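PDB 5O8P: L-lysine 6-monooxygenase involved in desferrioxamine biosynthesis, which probably uses FAD and NADPH to hydroxylate an amine nitrogen of cadaverine, a step in making the siderophore desferrioxamine. Local coordinates for residues Val381-Leu386 and Val392-Gly397; Tyr209-Asp214 and Tyr220-Ile225; Met308-Leu311 and Glu315-Leu318. All coordinates share one frame; numbering follows the deposited sequence.

Interaction 1 of 3, residues Val381-Leu386 and Val392-Gly397. With FAD (flavin-adenine dinucleotide), chain C.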
loop_
_atom_site.group_PDB
_atom_site.type_symbol
_atom_site.label_atom_id
_atom_site.label_comp_id
_atom_site.label_asym_id
_atom_site.label_seq_id
_atom_site.Cartn_x
_atom_site.Cartn_y
_atom_site.Cartn_z
ATOM N N VAL B 381 -2.215 -39.654 -4.202
ATOM C CA VAL B 381 -1.723 -38.709 -5.203
ATOM C C VAL B 381 -1.581 -37.309 -4.607
ATOM O O VAL B 381 -2.351 -36.945 -3.741
ATOM C CB VAL B 381 -2.614 -38.689 -6.470
ATOM C CG1 VAL B 381 -2.620 -40.049 -7.181
ATOM C CG2 VAL B 381 -4.046 -38.219 -6.179
ATOM N N GLN B 382 -0.577 -36.568 -5.069
ATOM C CA GLN B 382 -0.348 -35.165 -4.718
ATOM C C GLN B 382 -0.515 -34.411 -6.028
ATOM O O GLN B 382 0.225 -34.676 -6.969
ATOM C CB GLN B 382 1.085 -34.948 -4.234
ATOM C CG GLN B 382 1.491 -35.795 -3.047
ATOM C CD GLN B 382 1.760 -34.986 -1.807
ATOM O OE1 GLN B 382 0.927 -34.199 -1.380
ATOM N NE2 GLN B 382 2.945 -35.170 -1.217
ATOM N N ASN B 383 -1.456 -33.466 -6.096
ATOM C CA ASN B 383 -1.626 -32.624 -7.283
ATOM C C ASN B 383 -2.044 -33.401 -8.558
ATOM O O ASN B 383 -1.541 -33.120 -9.646
ATOM C CB ASN B 383 -0.320 -31.827 -7.524
ATOM C CG ASN B 383 -0.484 -30.610 -8.449
ATOM O OD1 ASN B 383 -1.483 -29.875 -8.417
ATOM N ND2 ASN B 383 0.544 -30.381 -9.271
ATOM N N ALA B 384 -2.949 -34.361 -8.443
ATOM C CA ALA B 384 -3.671 -34.875 -9.637
ATOM C C ALA B 384 -5.173 -35.049 -9.346
ATOM O O ALA B 384 -5.854 -35.890 -9.947
ATOM C CB ALA B 384 -3.037 -36.170 -10.130
ATOM N N GLU B 385 -5.665 -34.249 -8.402
ATOM C CA GLU B 385 -7.027 -34.351 -7.882
ATOM C C GLU B 385 -7.799 -33.031 -8.047
ATOM O O GLU B 385 -8.801 -32.835 -7.363
ATOM C CB GLU B 385 -7.002 -34.824 -6.405
ATOM C CG GLU B 385 -6.507 -33.819 -5.346
ATOM C CD GLU B 385 -5.004 -33.720 -5.177
ATOM O OE1 GLU B 385 -4.268 -34.173 -6.063
ATOM O OE2 GLU B 385 -4.564 -33.148 -4.165
ATOM N N LEU B 386 -7.353 -32.156 -8.958
ATOM C CA LEU B 386 -8.066 -30.900 -9.292
ATOM C C LEU B 386 -9.552 -31.126 -9.659
ATOM O O LEU B 386 -10.432 -30.329 -9.319
ATOM C CB LEU B 386 -7.342 -30.190 -10.457
ATOM C CG LEU B 386 -7.855 -28.884 -11.097
ATOM C CD1 LEU B 386 -8.280 -27.835 -10.077
ATOM C CD2 LEU B 386 -6.789 -28.304 -12.020
ATOM N N VAL B 392 -7.942 -25.770 -5.192
ATOM C CA VAL B 392 -6.895 -25.632 -4.159
ATOM C C VAL B 392 -5.702 -26.566 -4.345
ATOM O O VAL B 392 -4.745 -26.501 -3.564
ATOM C CB VAL B 392 -7.443 -25.860 -2.737
ATOM C CG1 VAL B 392 -8.541 -24.854 -2.424
ATOM C CG2 VAL B 392 -7.925 -27.294 -2.581
ATOM N N THR B 393 -5.737 -27.406 -5.388
ATOM C CA THR B 393 -4.830 -28.543 -5.554
ATOM C C THR B 393 -3.358 -28.141 -5.868
ATOM O O THR B 393 -2.454 -28.626 -5.190
ATOM C CB THR B 393 -5.426 -29.534 -6.605
ATOM O OG1 THR B 393 -6.672 -30.081 -6.143
ATOM C CG2 THR B 393 -4.525 -30.663 -6.916
ATOM N N PRO B 394 -3.109 -27.239 -6.855
ATOM C CA PRO B 394 -1.727 -26.788 -7.093
ATOM C C PRO B 394 -1.141 -25.792 -6.065
ATOM O O PRO B 394 0.009 -25.382 -6.216
ATOM C CB PRO B 394 -1.802 -26.115 -8.482
ATOM C CG PRO B 394 -3.231 -26.140 -8.919
ATOM C CD PRO B 394 -4.059 -26.551 -7.751
ATOM N N ASP B 395 -1.912 -25.415 -5.048
ATOM C CA ASP B 395 -1.522 -24.411 -4.054
ATOM C C ASP B 395 -0.456 -24.995 -3.123
ATOM O O ASP B 395 -0.698 -26.009 -2.466
ATOM C CB ASP B 395 -2.784 -23.998 -3.253
ATOM C CG ASP B 395 -2.641 -22.650 -2.521
ATOM O OD1 ASP B 395 -1.525 -22.250 -2.151
ATOM O OD2 ASP B 395 -3.675 -21.989 -2.287
ATOM N N LEU B 396 0.713 -24.360 -3.071
ATOM C CA LEU B 396 1.721 -24.665 -2.043
ATOM C C LEU B 396 1.166 -24.456 -0.631
ATOM O O LEU B 396 1.591 -25.131 0.310
ATOM C CB LEU B 396 2.985 -23.816 -2.223
ATOM C CG LEU B 396 3.848 -24.064 -3.460
ATOM C CD1 LEU B 396 5.055 -23.134 -3.470
ATOM C CD2 LEU B 396 4.286 -25.515 -3.550
ATOM N N GLY B 397 0.225 -23.522 -0.496
ATOM C CA GLY B 397 -0.474 -23.249 0.755
ATOM C C GLY B 397 -1.288 -24.382 1.338
ATOM O O GLY B 397 -1.542 -24.376 2.538
HETATM P PA FAD C . 6.992 -31.011 -9.956
HETATM O O1A FAD C . 8.082 -29.970 -10.131
HETATM O O2A FAD C . 6.134 -31.390 -11.139
HETATM O O5B FAD C . 7.742 -32.319 -9.377
HETATM C C5B FAD C . 7.685 -33.588 -10.021
HETATM C C4B FAD C . 9.005 -34.348 -9.961
HETATM O O4B FAD C . 8.761 -35.739 -10.222
HETATM C C3B FAD C . 10.000 -33.881 -11.018
HETATM O O3B FAD C . 11.278 -33.689 -10.397
HETATM C C2B FAD C . 9.987 -34.986 -12.074
HETATM O O2B FAD C . 11.235 -35.168 -12.749
HETATM C C1B FAD C . 9.647 -36.211 -11.247
HETATM N N9A FAD C . 9.106 -37.379 -11.994
HETATM C C8A FAD C . 8.088 -37.425 -12.878
HETATM N N7A FAD C . 7.909 -38.697 -13.333
HETATM C C5A FAD C . 8.826 -39.485 -12.732
HETATM C C6A FAD C . 9.211 -40.924 -12.747
HETATM N N6A FAD C . 8.554 -41.817 -13.526
HETATM N N1A FAD C . 10.240 -41.320 -11.952
HETATM C C2A FAD C . 10.914 -40.452 -11.166
HETATM N N3A FAD C . 10.623 -39.139 -11.113
HETATM C C4A FAD C . 9.611 -38.607 -11.851
HETATM N N1 FAD C . 2.057 -22.584 -6.806
HETATM C C2 FAD C . 2.026 -21.811 -5.688
HETATM O O2 FAD C . 1.266 -22.155 -4.756
HETATM N N3 FAD C . 2.789 -20.704 -5.553
HETATM C C4 FAD C . 3.624 -20.291 -6.524
HETATM O O4 FAD C . 4.312 -19.263 -6.378
HETATM C C4X FAD C . 3.716 -21.080 -7.778
HETATM N N5 FAD C . 4.537 -20.722 -8.789
HETATM C C5X FAD C . 4.595 -21.463 -9.921
HETATM C C6 FAD C . 5.458 -21.043 -10.931
HETATM C C7 FAD C . 5.573 -21.754 -12.124
HETATM C C7M FAD C . 6.512 -21.278 -13.204
HETATM C C8 FAD C . 4.753 -22.986 -12.314
HETATM C C8M FAD C . 4.858 -23.772 -13.593
HETATM C C9 FAD C . 3.882 -23.412 -11.310
HETATM C C9A FAD C . 3.757 -22.705 -10.100
HETATM N N10 FAD C . 2.880 -23.106 -9.036
HETATM C C10 FAD C . 2.851 -22.292 -7.869
HETATM C "C1'" FAD C . 2.012 -24.314 -9.086
HETATM C "C2'" FAD C . 2.671 -25.550 -8.430
HETATM O "O2'" FAD C . 3.245 -25.197 -7.154
HETATM C "C3'" FAD C . 3.743 -26.224 -9.307
HETATM O "O3'" FAD C . 3.167 -26.681 -10.541
HETATM C "C4'" FAD C . 4.433 -27.411 -8.623
HETATM O "O4'" FAD C . 5.741 -27.588 -9.179
HETATM C "C5'" FAD C . 3.656 -28.716 -8.774
HETATM O "O5'" FAD C . 4.034 -29.608 -7.723
HETATM P P FAD C . 4.690 -31.029 -8.058
HETATM O O1P FAD C . 5.042 -31.702 -6.747
HETATM O O2P FAD C . 3.704 -31.671 -8.993
HETATM O O3P FAD C . 6.046 -30.454 -8.752
#
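Thr393 drives its methyl group into the bend formed by Asn383 and Glu385, and this is the dense, buried part of the contact. CG2 lies anti to the Thr393 backbone N, which carries it to 3.5 Å from Asn383 OD1 and 3.5 Å from the carboxylate carbon CD of Glu385. Pro394 adds to it, laying its CA 3.4 Å from Asn383 OD1. The Thr393 hydroxyl OG1 is turned instead toward Gly390, whose carbonyl it engages, while resting against the backbone of Leu386. Glu385 OE1 accepts the backbone N of Ala384 at 2.7 Å. No hydrogen bond joins 381-386 directly to 392-397; they meet by van der Waals contact, and Arg402 NH1 binds both Glu385 OE2, in a salt bridge, and Thr393 O. Toward partly exposed Leu386 the fit slackens, its CB coming no nearer than 4.4 Å to Thr393 CB. Asn383 ND2 gives a weak hydrogen bond to the phosphate oxygen O2P of FAD, and FAD O2' gives another weak one to Pro394 O. A firmer grip comes from Leu396, whose backbone N gives flavin O2 a nearly straight hydrogen bond of 2.8 Å (N-H...O 170°), while Gly397 closes an Asx turn onto Asp395 OD1. Two loops flanking helix 386-389 thus form part of the FAD pocket, reaching the cofactor at its pyrophosphate, ribityl chain and flavin ring.

Interaction 2 of 3, residues Tyr209-Asp214 and Tyr220-Ile225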
loop_
_atom_site.group_PDB
_atom_site.type_symbol
_atom_site.label_atom_id
_atom_site.label_comp_id
_atom_site.label_asym_id
_atom_site.label_seq_id
_atom_site.Cartn_x
_atom_site.Cartn_y
_atom_site.Cartn_z
ATOM N N TYR B 209 5.662 -8.922 -19.182
ATOM C CA TYR B 209 6.327 -7.853 -18.458
ATOM C C TYR B 209 7.842 -7.847 -18.690
ATOM O O TYR B 209 8.447 -6.787 -18.856
ATOM C CB TYR B 209 6.012 -7.951 -16.957
ATOM C CG TYR B 209 6.497 -6.758 -16.185
ATOM C CD1 TYR B 209 5.755 -5.583 -16.139
ATOM C CD2 TYR B 209 7.716 -6.790 -15.529
ATOM C CE1 TYR B 209 6.210 -4.481 -15.444
ATOM C CE2 TYR B 209 8.174 -5.692 -14.830
ATOM C CZ TYR B 209 7.416 -4.543 -14.799
ATOM O OH TYR B 209 7.868 -3.468 -14.101
ATOM N N ASP B 210 8.445 -9.034 -18.688
ATOM C CA ASP B 210 9.894 -9.176 -18.862
ATOM C C ASP B 210 10.323 -8.624 -20.217
ATOM O O ASP B 210 11.277 -7.858 -20.296
ATOM C CB ASP B 210 10.303 -10.652 -18.743
ATOM C CG ASP B 210 11.777 -10.841 -18.439
ATOM O OD1 ASP B 210 12.225 -10.353 -17.383
ATOM O OD2 ASP B 210 12.465 -11.531 -19.226
ATOM N N LEU B 211 9.590 -9.010 -21.264
ATOM C CA LEU B 211 9.866 -8.566 -22.628
ATOM C C LEU B 211 9.543 -7.090 -22.832
ATOM O O LEU B 211 10.290 -6.394 -23.518
ATOM C CB LEU B 211 9.100 -9.425 -23.657
ATOM C CG LEU B 211 9.513 -10.903 -23.714
ATOM C CD1 LEU B 211 8.545 -11.711 -24.570
ATOM C CD2 LEU B 211 10.927 -11.044 -24.231
ATOM N N LEU B 212 8.441 -6.619 -22.242
ATOM C CA LEU B 212 8.032 -5.206 -22.331
ATOM C C LEU B 212 9.098 -4.267 -21.770
ATOM O O LEU B 212 9.299 -3.174 -22.289
ATOM C CB LEU B 212 6.702 -4.972 -21.605
ATOM C CG LEU B 212 6.097 -3.560 -21.666
ATOM C CD1 LEU B 212 5.901 -3.095 -23.102
ATOM C CD2 LEU B 212 4.772 -3.516 -20.920
ATOM N N THR B 213 9.777 -4.711 -20.721
ATOM C CA THR B 213 10.902 -3.987 -20.140
ATOM C C THR B 213 11.957 -3.602 -21.175
ATOM O O THR B 213 12.471 -2.497 -21.131
ATOM C CB THR B 213 11.534 -4.826 -19.008
ATOM O OG1 THR B 213 10.573 -4.981 -17.949
ATOM C CG2 THR B 213 12.802 -4.190 -18.464
ATOM N N ASP B 214 12.253 -4.490 -22.119
ATOM C CA ASP B 214 13.285 -4.240 -23.130
ATOM C C ASP B 214 12.729 -3.930 -24.529
ATOM O O ASP B 214 13.456 -4.049 -25.522
ATOM C CB ASP B 214 14.236 -5.443 -23.201
ATOM C CG ASP B 214 14.853 -5.795 -21.858
ATOM O OD1 ASP B 214 15.100 -4.889 -21.027
ATOM O OD2 ASP B 214 15.107 -6.996 -21.644
ATOM N N TYR B 220 11.541 -5.159 -30.984
ATOM C CA TYR B 220 10.386 -6.024 -31.271
ATOM C C TYR B 220 9.009 -5.434 -31.084
ATOM O O TYR B 220 8.800 -4.534 -30.272
ATOM C CB TYR B 220 10.463 -7.403 -30.579
ATOM C CG TYR B 220 10.842 -7.404 -29.119
ATOM C CD1 TYR B 220 9.894 -7.158 -28.127
ATOM C CD2 TYR B 220 12.151 -7.682 -28.729
ATOM C CE1 TYR B 220 10.257 -7.162 -26.789
ATOM C CE2 TYR B 220 12.513 -7.695 -27.398
ATOM C CZ TYR B 220 11.571 -7.436 -26.429
ATOM O OH TYR B 220 11.965 -7.446 -25.119
ATOM N N GLN B 221 8.085 -5.950 -31.889
ATOM C CA GLN B 221 6.665 -5.862 -31.612
ATOM C C GLN B 221 6.385 -6.893 -30.526
ATOM O O GLN B 221 6.937 -8.004 -30.559
ATOM C CB GLN B 221 5.841 -6.169 -32.865
ATOM C CG GLN B 221 4.339 -6.182 -32.631
ATOM C CD GLN B 221 3.552 -6.306 -33.918
ATOM O OE1 GLN B 221 3.305 -7.403 -34.404
ATOM N NE2 GLN B 221 3.137 -5.175 -34.462
ATOM N N LEU B 222 5.541 -6.526 -29.567
ATOM C CA LEU B 222 5.245 -7.392 -28.441
ATOM C C LEU B 222 3.740 -7.562 -28.292
ATOM O O LEU B 222 3.033 -6.656 -27.847
ATOM C CB LEU B 222 5.872 -6.826 -27.176
ATOM C CG LEU B 222 5.733 -7.690 -25.930
ATOM C CD1 LEU B 222 6.328 -9.071 -26.173
ATOM C CD2 LEU B 222 6.396 -7.016 -24.735
ATOM N N ASN B 223 3.259 -8.743 -28.666
ATOM C CA ASN B 223 1.833 -9.033 -28.674
ATOM C C ASN B 223 1.455 -9.977 -27.548
ATOM O O ASN B 223 2.307 -10.679 -27.004
ATOM C CB ASN B 223 1.448 -9.613 -30.024
ATOM C CG ASN B 223 1.823 -8.688 -31.167
ATOM O OD1 ASN B 223 1.693 -7.472 -31.054
ATOM N ND2 ASN B 223 2.301 -9.252 -32.252
ATOM N N TRP B 224 0.180 -9.943 -27.170
ATOM C CA TRP B 224 -0.371 -10.827 -26.154
ATOM C C TRP B 224 -1.774 -11.198 -26.577
ATOM O O TRP B 224 -2.635 -10.336 -26.690
ATOM C CB TRP B 224 -0.417 -10.123 -24.805
ATOM C CG TRP B 224 -0.642 -11.005 -23.601
ATOM C CD1 TRP B 224 -0.953 -12.337 -23.583
ATOM C CD2 TRP B 224 -0.622 -10.584 -22.237
ATOM N NE1 TRP B 224 -1.069 -12.777 -22.299
ATOM C CE2 TRP B 224 -0.883 -11.723 -21.447
ATOM C CE3 TRP B 224 -0.402 -9.356 -21.606
ATOM C CZ2 TRP B 224 -0.935 -11.677 -20.049
ATOM C CZ3 TRP B 224 -0.457 -9.297 -20.216
ATOM C CH2 TRP B 224 -0.716 -10.460 -19.450
ATOM N N ILE B 225 -2.004 -12.478 -26.828
ATOM C CA ILE B 225 -3.314 -12.961 -27.245
ATOM C C ILE B 225 -3.744 -13.982 -26.223
ATOM O O ILE B 225 -2.940 -14.788 -25.816
ATOM C CB ILE B 225 -3.244 -13.597 -28.638
ATOM C CG1 ILE B 225 -2.808 -12.534 -29.655
ATOM C CG2 ILE B 225 -4.585 -14.245 -29.009
ATOM C CD1 ILE B 225 -2.571 -13.066 -31.054
#
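Leu211 and Leu222 meet inside a beta-alpha-beta unit, in which strand 194-198 leads through helix 202-213 into strand 221-225, consistent with the Rossmann-type fold of the NADP-binding region. Their side chains run at roughly a right angle to each other. Leu222 has CG anti to its backbone N, a torsion (chi1 -175°) that carries its forked end across to the helix. The two methyls divide the helix between them: CD1 sits 3.8 Å from Leu211 CB, and CD2 lies 3.8 Å from Leu212 CB, over the start of the Leu212 backbone. Beyond CB, Leu212 belongs to another interface, where it packs on Leu285 and Leu286 of helix 276-290. Leu211 also reaches Ile195 of the neighbouring strand.

Tyr220, just before the strand, comes in across Leu211, again at about a right angle, with ring atom CE1 4.0 Å from Leu211 CB. Its CG stands between the backbone N and the carbonyl carbon (chi1 47°), which directs the phenol at the last turn of the helix. Asp214 CB touches Tyr220 OH from the helix terminus, and its carboxylate oxygen OD2 is bound by Gln190 NE2, which also pairs with the Tyr220 hydroxyl. Leu211 O lies at the ring's edge and accepts two hydrogen bonds, one from the backbone N of Asp214 at 3.1 Å and one donated by Tyr220 OH. The phenol oxygen approaches that carbonyl in its plane, on a lone pair, with a C=O...O angle of 121°.

Interaction 3 of 3, residues Met308-Leu311 and Glu315-Leu318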
loop_
_atom_site.group_PDB
_atom_site.type_symbol
_atom_site.label_atom_id
_atom_site.label_comp_id
_atom_site.label_asym_id
_atom_site.label_seq_id
_atom_site.Cartn_x
_atom_site.Cartn_y
_atom_site.Cartn_z
ATOM N N MET B 308 -2.581 -22.887 -36.850
ATOM C CA MET B 308 -1.366 -22.122 -37.111
ATOM C C MET B 308 -0.565 -22.761 -38.231
ATOM O O MET B 308 -0.789 -23.919 -38.603
ATOM C CB MET B 308 -0.503 -21.964 -35.850
ATOM C CG MET B 308 0.016 -23.251 -35.223
ATOM S SD MET B 308 0.700 -22.939 -33.586
ATOM C CE MET B 308 2.267 -22.226 -34.049
ATOM N N ARG B 309 0.374 -21.985 -38.747
ATOM C CA ARG B 309 1.188 -22.403 -39.865
ATOM C C ARG B 309 2.389 -21.502 -40.008
ATOM O O ARG B 309 2.353 -20.330 -39.617
ATOM C CB ARG B 309 0.377 -22.443 -41.160
ATOM C CG ARG B 309 -0.389 -21.181 -41.507
ATOM C CD ARG B 309 -1.585 -21.490 -42.417
ATOM N NE ARG B 309 -1.165 -21.637 -43.812
ATOM C CZ ARG B 309 -0.867 -20.626 -44.635
ATOM N NH1 ARG B 309 -0.919 -19.358 -44.221
ATOM N NH2 ARG B 309 -0.486 -20.874 -45.887
ATOM N N TRP B 310 3.484 -22.094 -40.484
ATOM C CA TRP B 310 4.747 -21.383 -40.670
ATOM C C TRP B 310 4.944 -21.091 -42.144
ATOM O O TRP B 310 4.863 -21.988 -42.974
ATOM C CB TRP B 310 5.907 -22.213 -40.129
ATOM C CG TRP B 310 7.247 -21.563 -40.276
ATOM C CD1 TRP B 310 8.182 -21.855 -41.211
ATOM C CD2 TRP B 310 7.798 -20.505 -39.468
ATOM N NE1 TRP B 310 9.291 -21.061 -41.040
ATOM C CE2 TRP B 310 9.085 -20.224 -39.976
ATOM C CE3 TRP B 310 7.337 -19.778 -38.356
ATOM C CZ2 TRP B 310 9.919 -19.242 -39.419
ATOM C CZ3 TRP B 310 8.172 -18.792 -37.806
ATOM C CH2 TRP B 310 9.444 -18.538 -38.341
ATOM N N LEU B 311 5.205 -19.829 -42.454
ATOM C CA LEU B 311 5.329 -19.360 -43.830
ATOM C C LEU B 311 6.793 -19.316 -44.253
ATOM O O LEU B 311 7.674 -19.122 -43.411
ATOM C CB LEU B 311 4.707 -17.969 -43.962
ATOM C CG LEU B 311 3.289 -17.812 -43.395
ATOM C CD1 LEU B 311 2.866 -16.356 -43.412
ATOM C CD2 LEU B 311 2.279 -18.666 -44.146
ATOM N N GLU B 315 7.773 -16.415 -40.704
ATOM C CA GLU B 315 6.759 -15.932 -39.759
ATOM C C GLU B 315 5.696 -16.994 -39.518
ATOM O O GLU B 315 5.384 -17.768 -40.425
ATOM C CB GLU B 315 6.022 -14.725 -40.343
ATOM C CG GLU B 315 6.787 -13.420 -40.404
ATOM C CD GLU B 315 5.837 -12.254 -40.616
ATOM O OE1 GLU B 315 5.195 -12.187 -41.691
ATOM O OE2 GLU B 315 5.700 -11.424 -39.691
ATOM N N PHE B 316 5.122 -17.002 -38.318
ATOM C CA PHE B 316 3.880 -17.742 -38.070
ATOM C C PHE B 316 2.681 -16.951 -38.591
ATOM O O PHE B 316 2.705 -15.713 -38.626
ATOM C CB PHE B 316 3.648 -17.971 -36.582
ATOM C CG PHE B 316 4.483 -19.052 -35.984
ATOM C CD1 PHE B 316 4.176 -20.383 -36.220
ATOM C CD2 PHE B 316 5.543 -18.742 -35.126
ATOM C CE1 PHE B 316 4.942 -21.387 -35.641
ATOM C CE2 PHE B 316 6.304 -19.744 -34.543
ATOM C CZ PHE B 316 6.006 -21.067 -34.804
ATOM N N GLU B 317 1.634 -17.671 -38.982
ATOM C CA GLU B 317 0.312 -17.085 -39.165
ATOM C C GLU B 317 -0.646 -17.790 -38.211
ATOM O O GLU B 317 -1.041 -18.933 -38.447
ATOM C CB GLU B 317 -0.175 -17.212 -40.610
ATOM C CG GLU B 317 -1.391 -16.335 -40.916
ATOM C CD GLU B 317 -2.433 -16.982 -41.818
ATOM O OE1 GLU B 317 -2.692 -18.198 -41.681
ATOM O OE2 GLU B 317 -3.017 -16.264 -42.666
ATOM N N LEU B 318 -0.995 -17.096 -37.131
ATOM C CA LEU B 318 -1.969 -17.582 -36.161
ATOM C C LEU B 318 -3.370 -17.292 -36.667
ATOM O O LEU B 318 -3.710 -16.135 -36.866
ATOM C CB LEU B 318 -1.779 -16.870 -34.822
ATOM C CG LEU B 318 -0.613 -17.243 -33.895
ATOM C CD1 LEU B 318 0.544 -17.950 -34.580
ATOM C CD2 LEU B 318 -0.107 -16.011 -33.160
#
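Trp310 and Phe316 form an antiparallel, non-hydrogen-bonded pair in the hairpin of strands 303-311 and 315-322, and the indole edge points at the Phe316 face. Their rings make a T-shaped stack, planes 76° apart, with Trp310 CE3 over the centre of the phenyl ring. Met308 CE reaches the same ring obliquely near CE1, and Arg175 makes a cation-pi contact with Trp310.

Part of the backbone is satisfied across the hairpin: Glu317 N donates to Arg309 O at 2.8 Å, and Leu311 N to Glu315 O at 2.9 Å. The return bond from Arg309 N to Glu317 O is weak, 3.4 Å. Phe316 and Leu318 bond on the other side to Thr333 and Arg331 of strand 327-333.

On the face opposite the rings, Arg309 and Glu317 lie side by side; NH1 and OE1 form a salt bridge at 3.3 Å whose hydrogen bond is weak, the guanidinium and carboxylate planes 60° apart. Glu315 OE1 pairs with Arg332. Met308, Trp310, Phe316 and Leu318 thus make one face apolar, packed on Leu336 and Tyr172, while Arg309, Glu315 and Glu317 make the other, more solvent-facing one largely charged, beside Leu311.

How the interactions relate
Along the chain the order is interaction 2, interaction 3, interaction 1, each closing before the next opens. Interactions 2 and 3 are neighbours, their centres 19 Å apart and nearest atoms about 4 Å apart. Interaction 2 packs helix 202-213 on strand 221-225 of the five-stranded parallel sheet, whereas the hairpin of interaction 3 is part of the three-stranded antiparallel sheet that follows strand 297-300 and leads back through strand 327-333 to strand 335-338. Interaction 1 stands apart, its centre 31 Å from that of interaction 2 and 36 Å from that of interaction 3, in loops after strand 379-381. Interactions 2 and 3 thus probably belong to the NADP-binding part, whereas interaction 1 lines the FAD pocket.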